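PDB 4DZH: amidohydrolase from Xanthomonas campestris pv. campestris, which probably catalyses zinc-dependent hydrolytic deamination, perhaps of 5'-methylthioadenosine or a related adenosine compound, as a member of the ATZ/TRZ family of metallo-dependent hydrolases. Local coordinates for residues N82-L87 with P106-V111; G120-I125 with K151-R156; V145-Y150 with P192-A197. One frame throughout, in Å; residues are numbered along the deposited sequence.

Contact 1: N82-L87 with P106-V111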
loop_
_atom_site.group_PDB
_atom_site.type_symbol
_atom_site.label_atom_id
_atom_site.label_comp_id
_atom_site.label_asym_id
_atom_site.label_seq_id
_atom_site.Cartn_x
_atom_site.Cartn_y
_atom_site.Cartn_z
ATOM N N ASN A 82 8.324 13.783 11.630
ATOM C CA ASN A 82 7.761 14.431 10.442
ATOM C C ASN A 82 8.679 15.370 9.600
ATOM O O ASN A 82 8.497 15.451 8.380
ATOM C CB ASN A 82 6.366 15.039 10.762
ATOM C CG ASN A 82 5.224 14.048 10.488
ATOM O OD1 ASN A 82 5.394 13.013 9.785
ATOM N ND2 ASN A 82 4.033 14.377 10.997
ATOM N N PRO A 83 9.674 16.018 10.223
ATOM C CA PRO A 83 10.600 16.799 9.388
ATOM C C PRO A 83 11.312 15.931 8.346
ATOM O O PRO A 83 11.820 16.450 7.365
ATOM C CB PRO A 83 11.604 17.359 10.405
ATOM C CG PRO A 83 10.777 17.522 11.649
ATOM C CD PRO A 83 9.888 16.264 11.658
ATOM N N MET A 84 11.368 14.613 8.560
ATOM C CA MET A 84 11.992 13.743 7.576
ATOM C C MET A 84 11.188 13.607 6.262
ATOM O O MET A 84 11.650 12.942 5.343
ATOM C CB MET A 84 12.351 12.377 8.200
ATOM C CG MET A 84 13.116 12.529 9.503
ATOM S SD MET A 84 13.704 10.995 10.247
ATOM C CE MET A 84 15.083 10.586 9.190
ATOM N N THR A 85 10.020 14.258 6.131
ATOM C CA THR A 85 9.394 14.350 4.820
ATOM C C THR A 85 10.383 15.003 3.854
ATOM O O THR A 85 10.438 14.651 2.689
ATOM C CB THR A 85 8.168 15.244 4.778
ATOM O OG1 THR A 85 8.516 16.505 5.361
ATOM C CG2 THR A 85 7.038 14.642 5.507
ATOM N N LEU A 86 11.191 15.943 4.352
ATOM C CA LEU A 86 12.231 16.556 3.505
ATOM C C LEU A 86 13.355 15.591 3.089
ATOM O O LEU A 86 14.129 15.892 2.191
ATOM C CB LEU A 86 12.797 17.835 4.192
ATOM C CG LEU A 86 11.739 18.941 4.329
ATOM C CD1 LEU A 86 12.352 20.079 5.118
ATOM C CD2 LEU A 86 11.217 19.432 2.978
ATOM N N LEU A 87 13.421 14.405 3.703
ATOM C CA LEU A 87 14.433 13.412 3.345
ATOM C C LEU A 87 13.780 12.216 2.575
ATOM O O LEU A 87 14.327 11.108 2.539
ATOM C CB LEU A 87 15.166 12.901 4.587
ATOM C CG LEU A 87 15.903 13.968 5.417
ATOM C CD1 LEU A 87 16.900 13.317 6.368
ATOM C CD2 LEU A 87 16.604 14.914 4.493
ATOM N N PRO A 106 24.504 12.077 8.974
ATOM C CA PRO A 106 25.250 13.218 8.417
ATOM C C PRO A 106 24.371 14.271 7.727
ATOM O O PRO A 106 24.685 15.464 7.791
ATOM C CB PRO A 106 26.184 12.570 7.385
ATOM C CG PRO A 106 26.248 11.123 7.783
ATOM C CD PRO A 106 24.927 10.793 8.380
ATOM N N VAL A 107 23.292 13.858 7.070
ATOM C CA VAL A 107 22.400 14.856 6.503
ATOM C C VAL A 107 21.692 15.640 7.603
ATOM O O VAL A 107 21.642 16.871 7.553
ATOM C CB VAL A 107 21.388 14.251 5.514
ATOM C CG1 VAL A 107 20.363 15.287 5.126
ATOM C CG2 VAL A 107 22.114 13.794 4.296
ATOM N N GLU A 108 21.159 14.938 8.599
ATOM C CA GLU A 108 20.489 15.603 9.726
ATOM C C GLU A 108 21.429 16.582 10.428
ATOM O O GLU A 108 21.025 17.692 10.794
ATOM C CB GLU A 108 19.977 14.590 10.753
ATOM C CG GLU A 108 18.685 13.901 10.360
ATOM C CD GLU A 108 18.115 13.043 11.484
ATOM O OE1 GLU A 108 18.905 12.491 12.283
ATOM O OE2 GLU A 108 16.871 12.929 11.576
ATOM N N ALA A 109 22.675 16.158 10.623
ATOM C CA ALA A 109 23.676 16.994 11.278
ATOM C C ALA A 109 23.850 18.293 10.495
ATOM O O ALA A 109 24.037 19.374 11.075
ATOM C CB ALA A 109 24.995 16.252 11.366
ATOM N N ALA A 110 23.756 18.188 9.178
ATOM C CA ALA A 110 24.008 19.325 8.319
ATOM C C ALA A 110 22.812 20.261 8.236
ATOM O O ALA A 110 22.978 21.452 8.030
ATOM C CB ALA A 110 24.416 18.852 6.930
ATOM N N VAL A 111 21.603 19.727 8.399
ATOM C CA VAL A 111 20.390 20.509 8.119
ATOM C C VAL A 111 19.475 20.766 9.309
ATOM O O VAL A 111 18.630 21.662 9.235
ATOM C CB VAL A 111 19.506 19.864 6.999
ATOM C CG1 VAL A 111 20.295 19.667 5.711
ATOM C CG2 VAL A 111 18.855 18.539 7.483
#
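Leu87 and Val107 reach toward each other tip to tip, and this meeting is the tighter part of the contact. On the valine side a single methyl does the touching: Val107 CG1 lies 3.8 Å from Leu87 CD2 and 4.2 Å from Leu87 CD1, facing both prongs of the isopropyl fork. The valine torsion sets this up, with CG1 anti to the backbone N (chi1 171°). Ile445 of helix 431-447 packs on both residues and makes the spot a three-way apolar junction. On the other segment Leu87 N donates to Met84 O at 2.8 Å, after the 3-10 segment 82-86.

The two segments belong to the first loop-and-helix excursion of the TIM barrel. Strand 69-80 brings in zinc ligand His79, His81 follows just beyond it, and the chain then winds through residues 82-86 before helix 96-111 forms. That helix is kinked at Pro106, whose N makes no bond to the preceding turn.

The carbon contacts of Glu108 are looser: CG comes no nearer than 4.4 Å to Leu87 CD1, and the chain runs on, extended, until OE2 is hydrogen-bonded to Tyr140 OH. Met84 crosses the glutamate at about a right angle, its chain bent at the thioether (chi3 75°), so that CE lies 3.8 Å from Glu108 OE2. The methionine has two conformers, however, and this approach is therefore doubtful. In the conformer given, its side chain comes within about 4 Å of both His81 and an unidentified bound molecule, near the zinc site. On helix 96-111, Ala109 and Ala110 are exposed to solvent, whereas the 3-10 turn faces another chain: Leu86 O is hydrogen-bonded to His395 NE2 of the second subunit.

Contact 2: G120-I125 with K151-R156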
loop_
_atom_site.group_PDB
_atom_site.type_symbol
_atom_site.label_atom_id
_atom_site.label_comp_id
_atom_site.label_asym_id
_atom_site.label_seq_id
_atom_site.Cartn_x
_atom_site.Cartn_y
_atom_site.Cartn_z
ATOM N N GLY A 120 9.604 20.922 7.257
ATOM C CA GLY A 120 9.326 19.499 7.130
ATOM C C GLY A 120 8.020 19.112 7.833
ATOM O O GLY A 120 7.217 18.328 7.315
ATOM N N THR A 121 7.785 19.694 8.991
ATOM C CA THR A 121 6.542 19.450 9.715
ATOM C C THR A 121 5.344 19.966 8.944
ATOM O O THR A 121 4.279 19.311 8.864
ATOM C CB THR A 121 6.609 20.110 11.104
ATOM O OG1 THR A 121 7.717 19.541 11.829
ATOM C CG2 THR A 121 5.345 19.829 11.865
ATOM N N THR A 122 5.500 21.165 8.354
ATOM C CA THR A 122 4.433 21.756 7.592
ATOM C C THR A 122 4.098 20.927 6.345
ATOM O O THR A 122 2.917 20.685 6.041
ATOM C CB THR A 122 4.807 23.197 7.194
ATOM O OG1 THR A 122 5.054 23.948 8.370
ATOM C CG2 THR A 122 3.697 23.823 6.396
ATOM N N LEU A 123 5.138 20.485 5.622
ATOM C CA LEU A 123 4.958 19.548 4.530
ATOM C C LEU A 123 4.175 18.278 4.984
ATOM O O LEU A 123 3.208 17.869 4.334
ATOM C CB LEU A 123 6.330 19.168 3.963
ATOM C CG LEU A 123 6.293 18.216 2.761
ATOM C CD1 LEU A 123 5.366 18.754 1.659
ATOM C CD2 LEU A 123 7.690 18.029 2.283
ATOM N N ALA A 124 4.566 17.730 6.135
ATOM C CA ALA A 124 3.884 16.557 6.662
ATOM C C ALA A 124 2.408 16.814 6.977
ATOM O O ALA A 124 1.534 15.970 6.681
ATOM C CB ALA A 124 4.604 16.034 7.903
ATOM N N ILE A 125 2.116 17.998 7.536
ATOM C CA ILE A 125 0.740 18.329 7.871
ATOM C C ILE A 125 -0.136 18.313 6.599
ATOM O O ILE A 125 -1.218 17.720 6.574
ATOM C CB ILE A 125 0.671 19.687 8.578
ATOM C CG1 ILE A 125 1.254 19.594 9.985
ATOM C CG2 ILE A 125 -0.788 20.215 8.555
ATOM C CD1 ILE A 125 1.463 20.973 10.631
ATOM N N LYS A 151 0.072 23.720 16.225
ATOM C CA LYS A 151 -0.947 24.581 16.840
ATOM C C LYS A 151 -1.398 25.584 15.787
ATOM O O LYS A 151 -2.594 25.773 15.587
ATOM C CB LYS A 151 -0.380 25.298 18.047
ATOM C CG LYS A 151 -1.413 26.212 18.724
ATOM C CD LYS A 151 -2.615 25.402 19.197
ATOM C CE LYS A 151 -3.653 26.302 19.945
ATOM N NZ LYS A 151 -4.536 25.531 20.851
ATOM N N GLN A 152 -0.456 26.204 15.079
ATOM C CA GLN A 152 -0.824 27.227 14.064
ATOM C C GLN A 152 -1.748 26.642 12.969
ATOM O O GLN A 152 -2.658 27.317 12.440
ATOM C CB GLN A 152 0.471 27.801 13.453
ATOM C CG GLN A 152 0.294 28.794 12.294
ATOM C CD GLN A 152 1.520 28.823 11.371
ATOM O OE1 GLN A 152 2.643 28.504 11.800
ATOM N NE2 GLN A 152 1.305 29.189 10.086
ATOM N N HIS A 153 -1.544 25.371 12.622
ATOM C CA HIS A 153 -2.341 24.752 11.591
ATOM C C HIS A 153 -3.595 24.080 12.118
ATOM O O HIS A 153 -4.343 23.422 11.346
ATOM C CB HIS A 153 -1.508 23.712 10.802
ATOM C CG HIS A 153 -0.512 24.330 9.876
ATOM N ND1 HIS A 153 0.726 24.750 10.289
ATOM C CD2 HIS A 153 -0.623 24.690 8.574
ATOM C CE1 HIS A 153 1.367 25.299 9.266
ATOM N NE2 HIS A 153 0.567 25.280 8.221
ATOM N N GLY A 154 -3.820 24.189 13.420
ATOM C CA GLY A 154 -4.933 23.487 14.014
ATOM C C GLY A 154 -4.894 21.973 13.971
ATOM O O GLY A 154 -5.928 21.337 13.851
ATOM N N PHE A 155 -3.699 21.390 14.102
ATOM C CA PHE A 155 -3.517 19.970 13.892
ATOM C C PHE A 155 -3.164 19.336 15.237
ATOM O O PHE A 155 -2.378 19.910 15.974
ATOM C CB PHE A 155 -2.399 19.744 12.844
ATOM C CG PHE A 155 -2.285 18.317 12.375
ATOM C CD1 PHE A 155 -1.613 17.348 13.127
ATOM C CD2 PHE A 155 -2.859 17.942 11.176
ATOM C CE1 PHE A 155 -1.545 16.024 12.687
ATOM C CE2 PHE A 155 -2.816 16.600 10.725
ATOM C CZ PHE A 155 -2.139 15.643 11.475
ATOM N N ARG A 156 -3.797 18.200 15.573
ATOM C CA ARG A 156 -3.629 17.632 16.910
ATOM C C ARG A 156 -2.324 16.842 17.040
ATOM O O ARG A 156 -1.936 16.093 16.145
ATOM C CB ARG A 156 -4.819 16.727 17.233
ATOM C CG ARG A 156 -4.978 16.435 18.743
ATOM C CD ARG A 156 -6.244 15.626 18.978
ATOM N NE ARG A 156 -7.414 16.328 18.465
ATOM C CZ ARG A 156 -8.018 17.336 19.101
ATOM N NH1 ARG A 156 -7.541 17.794 20.268
ATOM N NH2 ARG A 156 -9.089 17.906 18.564
#
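Thr122 is the first residue of helical segment 120-125 to meet the other side, where it crosses the His153 side chain at about a right angle. Methyl and hydroxyl both come up to the ring, CG2 3.9 Å from His153 NE2 and OG1 4.0 Å from His153 CE1; the hydroxyl is hydrogen-bonded to Ala118 O in the turn before. A chi1 of -59° sets OG1 beside the backbone N and leaves CG2 anti to it, so one torsion serves both the methyl contact and the bond back along the helix.

The next two residues turn to other neighbours. Leu123 packs on Thr85 and on Gln392 of the second subunit, and Ala124 on Asn82.

Ile125 then points straight at the second segment and divides its branches between two rings. CD1 approaches the imidazole obliquely, 3.9 Å from His153 ND1, and CG2 lies 4.0 Å from Phe155 CD2 as the isoleucine and phenylalanine slide past each other in opposite directions. Neither ring is left to this contact alone. His153 ND1 is hydrogen-bonded to Val149 O, which would limit rotation of the imidazole, and Phe155 also packs on Met128, Leu129 and Val136.

Both rings come from the end of helix 143-152, on either side of Gly154 in sequence. Gly154 has positive phi (64°) and its N donates to Lys151 O at 3.0 Å, one of the two backward bonds of a Schellman motif. The contact thus joins helix 114-130 to the turn that leads from helix 143-152 into strand 156-163, part of a beta-alpha-beta crossover of the TIM barrel.

Contact 3: V145-Y150 with P192-A197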
loop_
_atom_site.group_PDB
_atom_site.type_symbol
_atom_site.label_atom_id
_atom_site.label_comp_id
_atom_site.label_asym_id
_atom_site.label_seq_id
_atom_site.Cartn_x
_atom_site.Cartn_y
_atom_site.Cartn_z
ATOM N N VAL A 145 9.377 24.144 18.103
ATOM C CA VAL A 145 8.935 24.613 16.805
ATOM C C VAL A 145 7.785 23.738 16.311
ATOM O O VAL A 145 6.769 24.250 15.834
ATOM C CB VAL A 145 10.092 24.529 15.787
ATOM C CG1 VAL A 145 9.598 24.815 14.386
ATOM C CG2 VAL A 145 11.249 25.484 16.201
ATOM N N GLN A 146 7.906 22.423 16.498
ATOM C CA GLN A 146 6.845 21.541 16.032
ATOM C C GLN A 146 5.502 21.819 16.699
ATOM O O GLN A 146 4.489 21.853 16.029
ATOM C CB GLN A 146 7.206 20.093 16.285
ATOM C CG GLN A 146 8.431 19.706 15.473
ATOM C CD GLN A 146 8.699 18.211 15.565
ATOM O OE1 GLN A 146 8.989 17.694 16.656
ATOM N NE2 GLN A 146 8.615 17.521 14.429
ATOM N N ALA A 147 5.515 21.976 18.009
ATOM C CA ALA A 147 4.281 22.268 18.745
ATOM C C ALA A 147 3.634 23.542 18.197
ATOM O O ALA A 147 2.438 23.562 17.909
ATOM C CB ALA A 147 4.556 22.372 20.260
ATOM N N ALA A 148 4.452 24.561 17.986
ATOM C CA ALA A 148 3.943 25.832 17.459
ATOM C C ALA A 148 3.357 25.647 16.066
ATOM O O ALA A 148 2.268 26.184 15.763
ATOM C CB ALA A 148 5.036 26.886 17.452
ATOM N N VAL A 149 4.070 24.890 15.209
ATOM C CA VAL A 149 3.612 24.625 13.847
ATOM C C VAL A 149 2.314 23.847 13.816
ATOM O O VAL A 149 1.384 24.247 13.144
ATOM C CB VAL A 149 4.671 23.907 12.996
ATOM C CG1 VAL A 149 4.085 23.482 11.662
ATOM C CG2 VAL A 149 5.854 24.814 12.796
ATOM N N TYR A 150 2.228 22.760 14.586
ATOM C CA TYR A 150 0.968 22.029 14.672
ATOM C C TYR A 150 -0.186 22.939 15.169
ATOM O O TYR A 150 -1.272 22.907 14.590
ATOM C CB TYR A 150 1.113 20.799 15.570
ATOM C CG TYR A 150 1.904 19.667 14.913
ATOM C CD1 TYR A 150 1.541 19.112 13.693
ATOM C CD2 TYR A 150 3.011 19.131 15.560
ATOM C CE1 TYR A 150 2.254 18.073 13.125
ATOM C CE2 TYR A 150 3.716 18.078 14.982
ATOM C CZ TYR A 150 3.339 17.574 13.779
ATOM O OH TYR A 150 4.013 16.525 13.161
ATOM N N PRO A 192 -5.789 22.568 24.294
ATOM C CA PRO A 192 -6.743 21.558 23.791
ATOM C C PRO A 192 -6.261 20.732 22.580
ATOM O O PRO A 192 -6.783 19.642 22.332
ATOM C CB PRO A 192 -7.951 22.402 23.375
ATOM C CG PRO A 192 -7.391 23.733 23.035
ATOM C CD PRO A 192 -6.240 23.943 24.004
ATOM N N LEU A 193 -5.302 21.260 21.836
ATOM C CA LEU A 193 -4.781 20.586 20.647
ATOM C C LEU A 193 -3.433 19.862 20.871
ATOM O O LEU A 193 -3.218 18.788 20.293
ATOM C CB LEU A 193 -4.652 21.590 19.502
ATOM C CG LEU A 193 -5.833 21.761 18.538
ATOM C CD1 LEU A 193 -5.532 22.859 17.513
ATOM C CD2 LEU A 193 -6.224 20.458 17.845
ATOM N N ILE A 194 -2.541 20.478 21.654
ATOM C CA ILE A 194 -1.165 20.015 21.826
ATOM C C ILE A 194 -0.947 19.532 23.241
ATOM O O ILE A 194 -1.277 20.243 24.231
ATOM C CB ILE A 194 -0.164 21.141 21.570
ATOM C CG1 ILE A 194 -0.405 21.821 20.196
ATOM C CG2 ILE A 194 1.289 20.629 21.763
ATOM C CD1 ILE A 194 -0.257 20.891 19.015
ATOM N N SER A 195 -0.451 18.302 23.342
ATOM C CA SER A 195 0.058 17.781 24.606
ATOM C C SER A 195 1.519 17.355 24.418
ATOM O O SER A 195 2.024 17.252 23.273
ATOM C CB SER A 195 -0.793 16.607 25.106
ATOM O OG SER A 195 -2.110 17.046 25.415
ATOM N N THR A 196 2.189 17.092 25.538
ATOM C CA THR A 196 3.614 16.831 25.471
ATOM C C THR A 196 3.984 15.503 26.107
ATOM O O THR A 196 3.287 15.014 27.003
ATOM C CB THR A 196 4.431 17.951 26.132
ATOM O OG1 THR A 196 4.143 18.023 27.542
ATOM C CG2 THR A 196 4.126 19.310 25.458
ATOM N N ALA A 197 5.085 14.925 25.630
ATOM C CA ALA A 197 5.552 13.628 26.156
ATOM C C ALA A 197 7.065 13.662 26.243
ATOM O O ALA A 197 7.697 14.511 25.617
ATOM C CB ALA A 197 5.146 12.496 25.184
#
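Tyr150 offers Ile194 neither a face nor an edge of its ring: the touch is made at the root of the side chain, where Tyr150 CB lies 3.7 Å from Ile194 CD1, and no ring atom comes as close. This is helix-on-strand packing of the TIM barrel, in which helix 143-152 reaches the first residue of strand 194-200. The ring leads away from segment 192-197 and is packed by Thr121 and Ile125 of helix 114-130, while the tyrosine side chain also touches Ala157 of strand 156-163. Its hydroxyl ends in a polar setting, hydrogen-bonded to Glu138 OE1 and to Asn82 ND2, so the buried oxygen has two partners. The side chain of Trp188 from helix 174-188 touches both Ala147 and Ile194.

Strand 194-200 runs parallel to strand 156-163, with Ser195 bonded through its backbone to Ala157 and Val159.

One residue of the strand carries almost the whole contact. In Ile194 a chi1 of -53° places CG1 beside the backbone N and CG2 anti to it, and this CG2 methyl reaches Ala147 CB at 4.0 Å. The other branch folds back at the next torsion (chi2 -61°), bringing CD1 to the helix, 4.0 Å from Ala147 O as well as against the tyrosine. Because Ala147 has only a methyl, the helix can settle close: the Ala147 and Ile194 CA atoms are 6.7 Å apart. No hydrogen bond links the segments, and the contact rests on apolar surface. The start of the strand is instead held by the residue before the segment, for Asp191 OD1 is hydrogen-bonded to the backbone N of both Leu193 and Ile194.

In the fold
The three contacts follow the barrel wall in chain order. Contact 1 closes before the others open, whereas contacts 2 and 3 interleave, sharing helix 143-152. Their centres lie about 9 Å apart, against about 17 Å from contact 1 to contact 2 and 20 Å from contact 1 to contact 3. Loop 82-87 nevertheless reaches both: Thr85 OG1 probably bonds to Gly120 O at 3.0 Å, and Pro83 CD packs on Gln146 NE2 at 3.3 Å. Phe155 N probably donates to Tyr150 O at 2.9 Å, joining contacts 2 and 3 through backbone. The loop that follows zinc ligand His81 thus meets the two successive helices 114-130 and 143-152, and is probably hydrogen-bonded to the first.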